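Local coordinates for protein 2-aminomuconate 6-semialdehyde dehydrogenase (Burkholderia cenocepacia, PDB 4U3W) that probably oxidises 2-aminomuconate 6-semialdehyde to 2-aminomuconate with NAD+ as hydride acceptor, as a member of the aldehyde dehydrogenase family, at residues 164-169 with 245-250; 392-397 with 412-417; 42-47 with 345-350. All coordinates share one frame; numbering follows the deposited sequence.

In the fold
Contacts 1 and 2 each join two parallel strands, but in different sheets, with centres about 34 Å apart on opposite sides of the chain's centre. Contact 1, nearer that centre, belongs to the sheet of the probable dinucleotide-binding domain and packs mainly aliphatic groups around Gly167. Contact 2, in the sheet of what is probably the catalytic domain, adds a tryptophan CH-pi contact and a water at its end. Contact 3 is also largely buried but has no regular strand pairing: two loops meet through proline rings, carbonyl oxygens and a magnesium-bound water. It adjoins contact 2, where Met345 and Leu348 pack on Pro392 and Pro412, while its nearest atoms are about 12 Å from contact 1.

Contact 1: residues 164-169 with 245-250; sequences GVIGII and AITFTG
Thr247 lays its methyl group alongside Ile168, the two side chains pointing the same way, and CG2 of Thr247 presses on CG1 of Ile168 at 3.4 Å, tighter than an ordinary carbon-carbon contact. The threonine torsion explains it: OG1 stands anti to the backbone N (chi1 -174°), leaving CG2 wedged between the N and the carbonyl carbon and turned to the isoleucine. OG1 itself is held elsewhere, by Lys182 and Glu485. On the same face, Ile166 touches the methyl of Ala245 through CD1, 3.9 Å from CB.

The other face is built differently. Gly167 carries no side chain, and Ile246 folds over it so that its CD1 lies 4.0 Å from the glycine CA. Further along, CG2 of Ile169 sits 3.7 Å from CD1 of Phe248, and the isoleucine CB meets that ring at its edge, in plane.

The backbones form a parallel ladder, strands 165-169 and 245-249 running in the same direction within 24°. Gly167 uses both its polar backbone atoms: its N gives a nearly straight bond to Ala245 O (2.9 Å), and its O receives Thr247 N at 2.9 Å. Ile169 N then bonds to Thr247 O at 3.1 Å, completing the rungs.

The pair belongs to the buried sheet of the Rossmann-like domain that probably binds NAD+, as in other aldehyde dehydrogenases, and after Thr249, Gly250 leads toward the start of helix 252-261. Strand 192-196 pairs with the other edge of 164-169. Helix 175-188 covers the Ile166 and Ile168 face, while helices 233-238 and 252-261 pack on the side of Ile169, Ile246 and Phe248.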
loop_
_atom_site.group_PDB
_atom_site.type_symbol
_atom_site.label_atom_id
_atom_site.label_comp_id
_atom_site.label_asym_id
_atom_site.label_seq_id
_atom_site.Cartn_x
_atom_site.Cartn_y
_atom_site.Cartn_z
ATOM N N GLY A 164 1.719 4.049 24.491
ATOM C CA GLY A 164 1.729 3.819 25.923
ATOM C C GLY A 164 0.404 4.224 26.551
ATOM O O GLY A 164 -0.556 3.402 26.608
ATOM N N VAL A 165 0.369 5.468 27.040
ATOM C CA VAL A 165 -0.803 6.009 27.695
ATOM C C VAL A 165 -1.291 7.213 26.877
ATOM O O VAL A 165 -0.575 8.203 26.699
ATOM C CB VAL A 165 -0.514 6.461 29.133
ATOM C CG1 VAL A 165 -1.791 7.030 29.750
ATOM C CG2 VAL A 165 0.037 5.270 29.982
ATOM N N ILE A 166 -2.513 7.136 26.385
ATOM C CA ILE A 166 -3.049 8.238 25.588
ATOM C C ILE A 166 -3.962 9.085 26.455
ATOM O O ILE A 166 -4.865 8.536 27.045
ATOM C CB ILE A 166 -3.888 7.745 24.414
ATOM C CG1 ILE A 166 -3.112 6.704 23.608
ATOM C CG2 ILE A 166 -4.347 8.986 23.551
ATOM C CD1 ILE A 166 -2.019 7.300 22.801
ATOM N N GLY A 167 -3.747 10.401 26.495
ATOM C CA GLY A 167 -4.646 11.294 27.189
ATOM C C GLY A 167 -5.658 11.846 26.175
ATOM O O GLY A 167 -5.256 12.338 25.124
ATOM N N ILE A 168 -6.950 11.743 26.494
ATOM C CA ILE A 168 -8.036 12.068 25.538
ATOM C C ILE A 168 -8.922 13.141 26.156
ATOM O O ILE A 168 -9.514 12.932 27.222
ATOM C CB ILE A 168 -8.884 10.829 25.187
ATOM C CG1 ILE A 168 -8.039 9.788 24.377
ATOM C CG2 ILE A 168 -10.161 11.257 24.365
ATOM C CD1 ILE A 168 -8.774 8.484 24.105
ATOM N N ILE A 169 -8.972 14.307 25.527
ATOM C CA ILE A 169 -9.809 15.371 26.027
ATOM C C ILE A 169 -10.905 15.650 24.978
ATOM O O ILE A 169 -10.588 16.040 23.859
ATOM C CB ILE A 169 -9.013 16.601 26.290
ATOM C CG1 ILE A 169 -8.073 16.330 27.505
ATOM C CG2 ILE A 169 -9.904 17.758 26.689
ATOM C CD1 ILE A 169 -6.911 17.209 27.543
ATOM N N ALA A 245 0.883 10.826 24.840
ATOM C CA ALA A 245 0.277 11.595 23.748
ATOM C C ALA A 245 -0.969 12.266 24.265
ATOM O O ALA A 245 -1.547 11.772 25.238
ATOM C CB ALA A 245 -0.104 10.683 22.576
ATOM N N ILE A 246 -1.399 13.343 23.589
ATOM C CA ILE A 246 -2.683 13.973 23.865
ATOM C C ILE A 246 -3.449 14.013 22.526
ATOM O O ILE A 246 -2.892 14.466 21.530
ATOM C CB ILE A 246 -2.563 15.411 24.372
ATOM C CG1 ILE A 246 -1.946 15.443 25.766
ATOM C CG2 ILE A 246 -3.958 16.090 24.468
ATOM C CD1 ILE A 246 -2.912 14.854 26.835
ATOM N N THR A 247 -4.687 13.534 22.517
ATOM C CA THR A 247 -5.562 13.727 21.340
ATOM C C THR A 247 -6.641 14.636 21.857
ATOM O O THR A 247 -7.076 14.571 23.035
ATOM C CB THR A 247 -6.075 12.390 20.751
ATOM O OG1 THR A 247 -6.804 12.648 19.525
ATOM C CG2 THR A 247 -7.003 11.709 21.747
ATOM N N PHE A 248 -6.986 15.604 21.036
ATOM C CA PHE A 248 -7.846 16.657 21.516
ATOM C C PHE A 248 -8.743 17.110 20.356
ATOM O O PHE A 248 -8.267 17.253 19.251
ATOM C CB PHE A 248 -7.032 17.830 22.070
ATOM C CG PHE A 248 -7.873 19.060 22.355
ATOM C CD1 PHE A 248 -8.705 19.123 23.468
ATOM C CD2 PHE A 248 -7.854 20.163 21.469
ATOM C CE1 PHE A 248 -9.508 20.265 23.702
ATOM C CE2 PHE A 248 -8.630 21.310 21.709
ATOM C CZ PHE A 248 -9.462 21.363 22.812
ATOM N N THR A 249 -10.030 17.292 20.617
ATOM C CA THR A 249 -10.934 17.901 19.620
ATOM C C THR A 249 -11.568 19.109 20.317
ATOM O O THR A 249 -12.128 18.954 21.402
ATOM C CB THR A 249 -12.001 16.902 19.139
ATOM O OG1 THR A 249 -11.347 15.753 18.550
ATOM C CG2 THR A 249 -12.969 17.535 18.070
ATOM N N GLY A 250 -11.472 20.300 19.729
ATOM C CA GLY A 250 -12.089 21.470 20.353
ATOM C C GLY A 250 -11.578 22.798 19.825
ATOM O O GLY A 250 -11.100 22.881 18.695
#

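Contact 2: residues 392-397 with 412-417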
loop_
_atom_site.group_PDB
_atom_site.type_symbol
_atom_site.label_atom_id
_atom_site.label_comp_id
_atom_site.label_asym_id
_atom_site.label_seq_id
_atom_site.Cartn_x
_atom_site.Cartn_y
_atom_site.Cartn_z
ATOM N N PRO A 392 -32.819 29.280 14.502
ATOM C CA PRO A 392 -32.013 29.222 13.275
ATOM C C PRO A 392 -31.894 30.603 12.638
ATOM O O PRO A 392 -32.900 31.267 12.490
ATOM C CB PRO A 392 -32.827 28.304 12.327
ATOM C CG PRO A 392 -33.895 27.672 13.144
ATOM C CD PRO A 392 -34.059 28.483 14.419
ATOM N N THR A 393 -30.696 31.013 12.242
ATOM C CA THR A 393 -30.488 32.391 11.794
ATOM C C THR A 393 -29.768 32.425 10.449
ATOM O O THR A 393 -28.874 31.636 10.218
ATOM C CB THR A 393 -29.696 33.180 12.876
ATOM O OG1 THR A 393 -30.455 33.154 14.086
ATOM C CG2 THR A 393 -29.424 34.612 12.475
ATOM N N ILE A 394 -30.226 33.294 9.546
ATOM C CA ILE A 394 -29.591 33.514 8.250
ATOM C C ILE A 394 -29.286 35.012 8.101
ATOM O O ILE A 394 -30.154 35.839 8.336
ATOM C CB ILE A 394 -30.526 33.053 7.086
ATOM C CG1 ILE A 394 -30.847 31.548 7.157
ATOM C CG2 ILE A 394 -29.968 33.431 5.708
ATOM C CD1 ILE A 394 -32.046 31.203 6.192
ATOM N N TRP A 395 -28.048 35.353 7.728
ATOM C CA TRP A 395 -27.651 36.740 7.428
ATOM C C TRP A 395 -27.282 36.921 5.948
ATOM O O TRP A 395 -26.858 35.963 5.289
ATOM C CB TRP A 395 -26.449 37.155 8.243
ATOM C CG TRP A 395 -26.670 37.180 9.728
ATOM C CD1 TRP A 395 -27.766 37.639 10.390
ATOM C CD2 TRP A 395 -25.761 36.691 10.730
ATOM N NE1 TRP A 395 -27.594 37.468 11.751
ATOM C CE2 TRP A 395 -26.369 36.894 11.979
ATOM C CE3 TRP A 395 -24.488 36.120 10.679
ATOM C CZ2 TRP A 395 -25.757 36.531 13.169
ATOM C CZ3 TRP A 395 -23.882 35.749 11.851
ATOM C CH2 TRP A 395 -24.511 35.976 13.088
ATOM N N THR A 396 -27.420 38.155 5.452
ATOM C CA THR A 396 -26.754 38.585 4.226
ATOM C C THR A 396 -26.119 39.986 4.379
ATOM O O THR A 396 -26.289 40.649 5.417
ATOM C CB THR A 396 -27.743 38.617 2.999
ATOM O OG1 THR A 396 -28.859 39.444 3.320
ATOM C CG2 THR A 396 -28.261 37.227 2.666
ATOM N N GLY A 397 -25.390 40.449 3.360
ATOM C CA GLY A 397 -24.922 41.840 3.358
ATOM C C GLY A 397 -23.589 42.137 4.020
ATOM O O GLY A 397 -23.159 43.270 4.043
ATOM N N PRO A 412 -26.410 28.112 15.302
ATOM C CA PRO A 412 -27.252 27.812 14.131
ATOM C C PRO A 412 -27.408 29.039 13.266
ATOM O O PRO A 412 -28.428 29.722 13.287
ATOM C CB PRO A 412 -28.607 27.398 14.740
ATOM C CG PRO A 412 -28.663 28.266 16.057
ATOM C CD PRO A 412 -27.205 28.293 16.541
ATOM N N VAL A 413 -26.364 29.304 12.493
ATOM C CA VAL A 413 -26.320 30.517 11.704
ATOM C C VAL A 413 -25.458 30.288 10.460
ATOM O O VAL A 413 -24.518 29.476 10.459
ATOM C CB VAL A 413 -25.783 31.699 12.559
ATOM C CG1 VAL A 413 -24.303 31.476 12.970
ATOM C CG2 VAL A 413 -25.972 33.015 11.851
ATOM N N CYS A 414 -25.831 30.954 9.374
ATOM C CA CYS A 414 -24.980 31.038 8.207
ATOM C C CYS A 414 -25.169 32.423 7.624
ATOM O O CYS A 414 -26.264 32.985 7.707
ATOM C CB CYS A 414 -25.328 29.953 7.154
ATOM S SG CYS A 414 -27.029 29.925 6.546
ATOM N N HIS A 415 -24.095 32.946 7.035
ATOM C CA HIS A 415 -24.151 34.133 6.201
ATOM C C HIS A 415 -24.147 33.662 4.709
ATOM O O HIS A 415 -23.414 32.764 4.348
ATOM C CB HIS A 415 -22.966 35.079 6.485
ATOM C CG HIS A 415 -22.898 36.253 5.553
ATOM N ND1 HIS A 415 -22.220 36.213 4.347
ATOM C CD2 HIS A 415 -23.432 37.497 5.635
ATOM C CE1 HIS A 415 -22.348 37.375 3.726
ATOM N NE2 HIS A 415 -23.087 38.168 4.480
ATOM N N ILE A 416 -24.935 34.300 3.854
ATOM C CA ILE A 416 -24.966 33.957 2.403
ATOM C C ILE A 416 -24.509 35.177 1.585
ATOM O O ILE A 416 -25.025 36.288 1.794
ATOM C CB ILE A 416 -26.403 33.497 1.981
ATOM C CG1 ILE A 416 -26.930 32.538 3.063
ATOM C CG2 ILE A 416 -26.433 32.810 0.537
ATOM C CD1 ILE A 416 -28.294 31.952 2.847
ATOM N N ALA A 417 -23.542 34.986 0.669
ATOM C CA ALA A 417 -23.102 36.073 -0.232
ATOM C C ALA A 417 -23.162 35.598 -1.656
ATOM O O ALA A 417 -23.047 34.402 -1.896
ATOM C CB ALA A 417 -21.690 36.552 0.086
HETATM O O HOH W 1 -24.658 38.928 1.054
#
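Trp395 O is gripped twice by the neighbouring strand: Ile416 N donates a hydrogen bond of 2.9 Å, and His415 CA lies 3.4 Å from Trp395 O in a CA-H...O contact. The pairing joins the two strands of a beta-alpha-beta unit, 393-396 and 413-419, linked through the short helix 403-406 in what is probably the catalytic domain. Thr393 N to Pro412 O, Cys414 N to Thr393 O and Trp395 N to Cys414 O complete the parallel ladder, and the last is the straightest at 168°.

On the Trp395 face, Val413 CG2 lies over the six-membered ring, 3.4 Å from its centroid and 11° off the normal, a close CH-pi contact. CG2 is placed there by standing anti to the valine N. The same methyl meets Thr393 CG2 at 3.9 Å, while the indole also meets the ring of Phe361 with planes nearly perpendicular. The His415 imidazole lies beside Thr396 and Gly397, and its NE2 is hydrogen-bonded to Leu398 N.

The opposite face carries Ile394, Cys414, Thr396 and Ile416. Ile394 CG2 lies 3.6 Å from Ile416 CD1, and both residues touch Leu326 of helix 319-331. Strands 370-373 and 309-315 flank the pair. Past the end of strand 393-396, one water accepts from Gly397 N (2.9 Å) and donates to Ile416 O (2.8 Å).

Contact 3: residues 42-47 with 345-350. With MG (magnesium ion), chain C.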
loop_
_atom_site.group_PDB
_atom_site.type_symbol
_atom_site.label_atom_id
_atom_site.label_comp_id
_atom_site.label_asym_id
_atom_site.label_seq_id
_atom_site.Cartn_x
_atom_site.Cartn_y
_atom_site.Cartn_z
ATOM N N LEU A 42 -26.283 20.407 34.540
ATOM C CA LEU A 42 -27.586 21.079 34.326
ATOM C C LEU A 42 -28.117 20.840 32.929
ATOM O O LEU A 42 -27.342 20.779 31.966
ATOM C CB LEU A 42 -27.482 22.585 34.555
ATOM C CG LEU A 42 -26.913 23.023 35.891
ATOM C CD1 LEU A 42 -26.745 24.546 35.883
ATOM C CD2 LEU A 42 -27.816 22.549 37.022
ATOM N N SER A 43 -29.437 20.677 32.814
ATOM C CA SER A 43 -30.084 20.480 31.506
ATOM C C SER A 43 -30.057 21.733 30.617
ATOM O O SER A 43 -30.394 22.811 31.049
ATOM C CB SER A 43 -31.552 20.068 31.704
ATOM O OG SER A 43 -32.223 20.155 30.457
ATOM N N PRO A 44 -29.744 21.589 29.341
ATOM C CA PRO A 44 -29.819 22.766 28.480
ATOM C C PRO A 44 -31.262 22.998 27.970
ATOM O O PRO A 44 -31.535 23.959 27.296
ATOM C CB PRO A 44 -28.887 22.397 27.339
ATOM C CG PRO A 44 -29.068 20.906 27.221
ATOM C CD PRO A 44 -29.207 20.415 28.640
ATOM N N VAL A 45 -32.161 22.079 28.282
ATOM C CA VAL A 45 -33.568 22.243 27.872
ATOM C C VAL A 45 -34.343 23.107 28.896
ATOM O O VAL A 45 -35.092 24.009 28.503
ATOM C CB VAL A 45 -34.284 20.906 27.731
ATOM C CG1 VAL A 45 -35.774 21.131 27.403
ATOM C CG2 VAL A 45 -33.623 20.073 26.614
ATOM N N ASP A 46 -34.192 22.837 30.195
ATOM C CA ASP A 46 -34.942 23.635 31.197
ATOM C C ASP A 46 -34.086 24.077 32.397
ATOM O O ASP A 46 -34.607 24.617 33.388
ATOM C CB ASP A 46 -36.168 22.869 31.714
ATOM C CG ASP A 46 -35.790 21.555 32.409
ATOM O OD1 ASP A 46 -34.586 21.376 32.787
ATOM O OD2 ASP A 46 -36.718 20.718 32.589
ATOM N N GLY A 47 -32.783 23.845 32.336
ATOM C CA GLY A 47 -31.899 24.288 33.425
ATOM C C GLY A 47 -31.930 23.492 34.720
ATOM O O GLY A 47 -31.201 23.807 35.690
ATOM N N MET A 345 -35.108 20.832 16.014
ATOM C CA MET A 345 -33.847 21.433 16.438
ATOM C C MET A 345 -33.875 21.621 17.977
ATOM O O MET A 345 -34.860 22.113 18.524
ATOM C CB MET A 345 -33.605 22.790 15.724
ATOM C CG MET A 345 -32.121 23.264 15.836
ATOM S SD MET A 345 -31.694 24.871 15.100
ATOM C CE MET A 345 -32.071 25.945 16.462
ATOM N N GLY A 346 -32.801 21.238 18.650
ATOM C CA GLY A 346 -32.694 21.388 20.116
ATOM C C GLY A 346 -32.020 22.686 20.561
ATOM O O GLY A 346 -31.768 23.556 19.746
ATOM N N PRO A 347 -31.757 22.822 21.874
ATOM C CA PRO A 347 -31.094 24.000 22.438
ATOM C C PRO A 347 -29.555 23.992 22.167
ATOM O O PRO A 347 -28.988 22.950 21.792
ATOM C CB PRO A 347 -31.337 23.835 23.968
ATOM C CG PRO A 347 -31.345 22.375 24.190
ATOM C CD PRO A 347 -32.037 21.790 22.892
ATOM N N LEU A 348 -28.895 25.121 22.401
ATOM C CA LEU A 348 -27.420 25.121 22.611
ATOM C C LEU A 348 -27.064 24.425 23.901
ATOM O O LEU A 348 -27.930 24.116 24.766
ATOM C CB LEU A 348 -26.863 26.539 22.625
ATOM C CG LEU A 348 -27.222 27.296 21.338
ATOM C CD1 LEU A 348 -26.717 28.767 21.421
ATOM C CD2 LEU A 348 -26.744 26.632 20.081
ATOM N N ILE A 349 -25.762 24.138 24.041
ATOM C CA ILE A 349 -25.310 23.289 25.111
ATOM C C ILE A 349 -25.523 23.907 26.487
ATOM O O ILE A 349 -25.670 23.167 27.456
ATOM C CB ILE A 349 -23.783 22.922 24.941
ATOM C CG1 ILE A 349 -23.380 21.813 25.894
ATOM C CG2 ILE A 349 -22.881 24.178 25.039
ATOM C CD1 ILE A 349 -24.149 20.503 25.601
ATOM N N SER A 350 -25.513 25.233 26.576
ATOM C CA SER A 350 -25.476 25.877 27.911
ATOM C C SER A 350 -25.899 27.322 27.787
ATOM O O SER A 350 -25.820 27.890 26.702
ATOM C CB SER A 350 -24.059 25.837 28.537
ATOM O OG SER A 350 -23.261 26.804 27.857
HETATM MG MG MG C . -25.201 21.764 31.093
HETATM O O HOH W 2 -24.118 21.321 32.849
HETATM O O HOH W 3 -26.475 23.543 30.126
HETATM O O HOH W 4 -24.324 23.829 32.387
HETATM O O HOH W 5 -25.061 19.588 30.903
#
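A magnesium site and an ST turn frame this loop-to-loop contact, in which Pro44 sets its ring against residues 347-349. The ring CB lies 3.2 Å from Leu348 O and nearly as close to Ile349 O, so two carbonyls converge on one methylene. In return, Pro44 O faces the Pro347 ring, 3.3 Å from its CB. Val45 CG2 touches Pro347 CG at 4.0 Å, the two side chains meeting at an angle.

The turn is shaped by Ser43, whose OG accepts from Val45 N at 2.9 Å and weakly from Asp46 N. Leu42 O binds the magnesium ion at 2.5 Å, rather long for this metal, together with four waters; Glu200 belongs to the same site. One of those waters, 2.4 Å from the magnesium, also donates to Ile349 O, so the metal's hydration shell reaches across to the second loop.

Ala388 joins the two loops from outside, with backbone hydrogen bonds to both Pro44 and Leu348. From Leu42, the end of strand 38-42, the chain turns toward strand 49-54, while 345-350 runs into helix 351-366, where Ser350 is the N-cap and bonds through OG to His353 N.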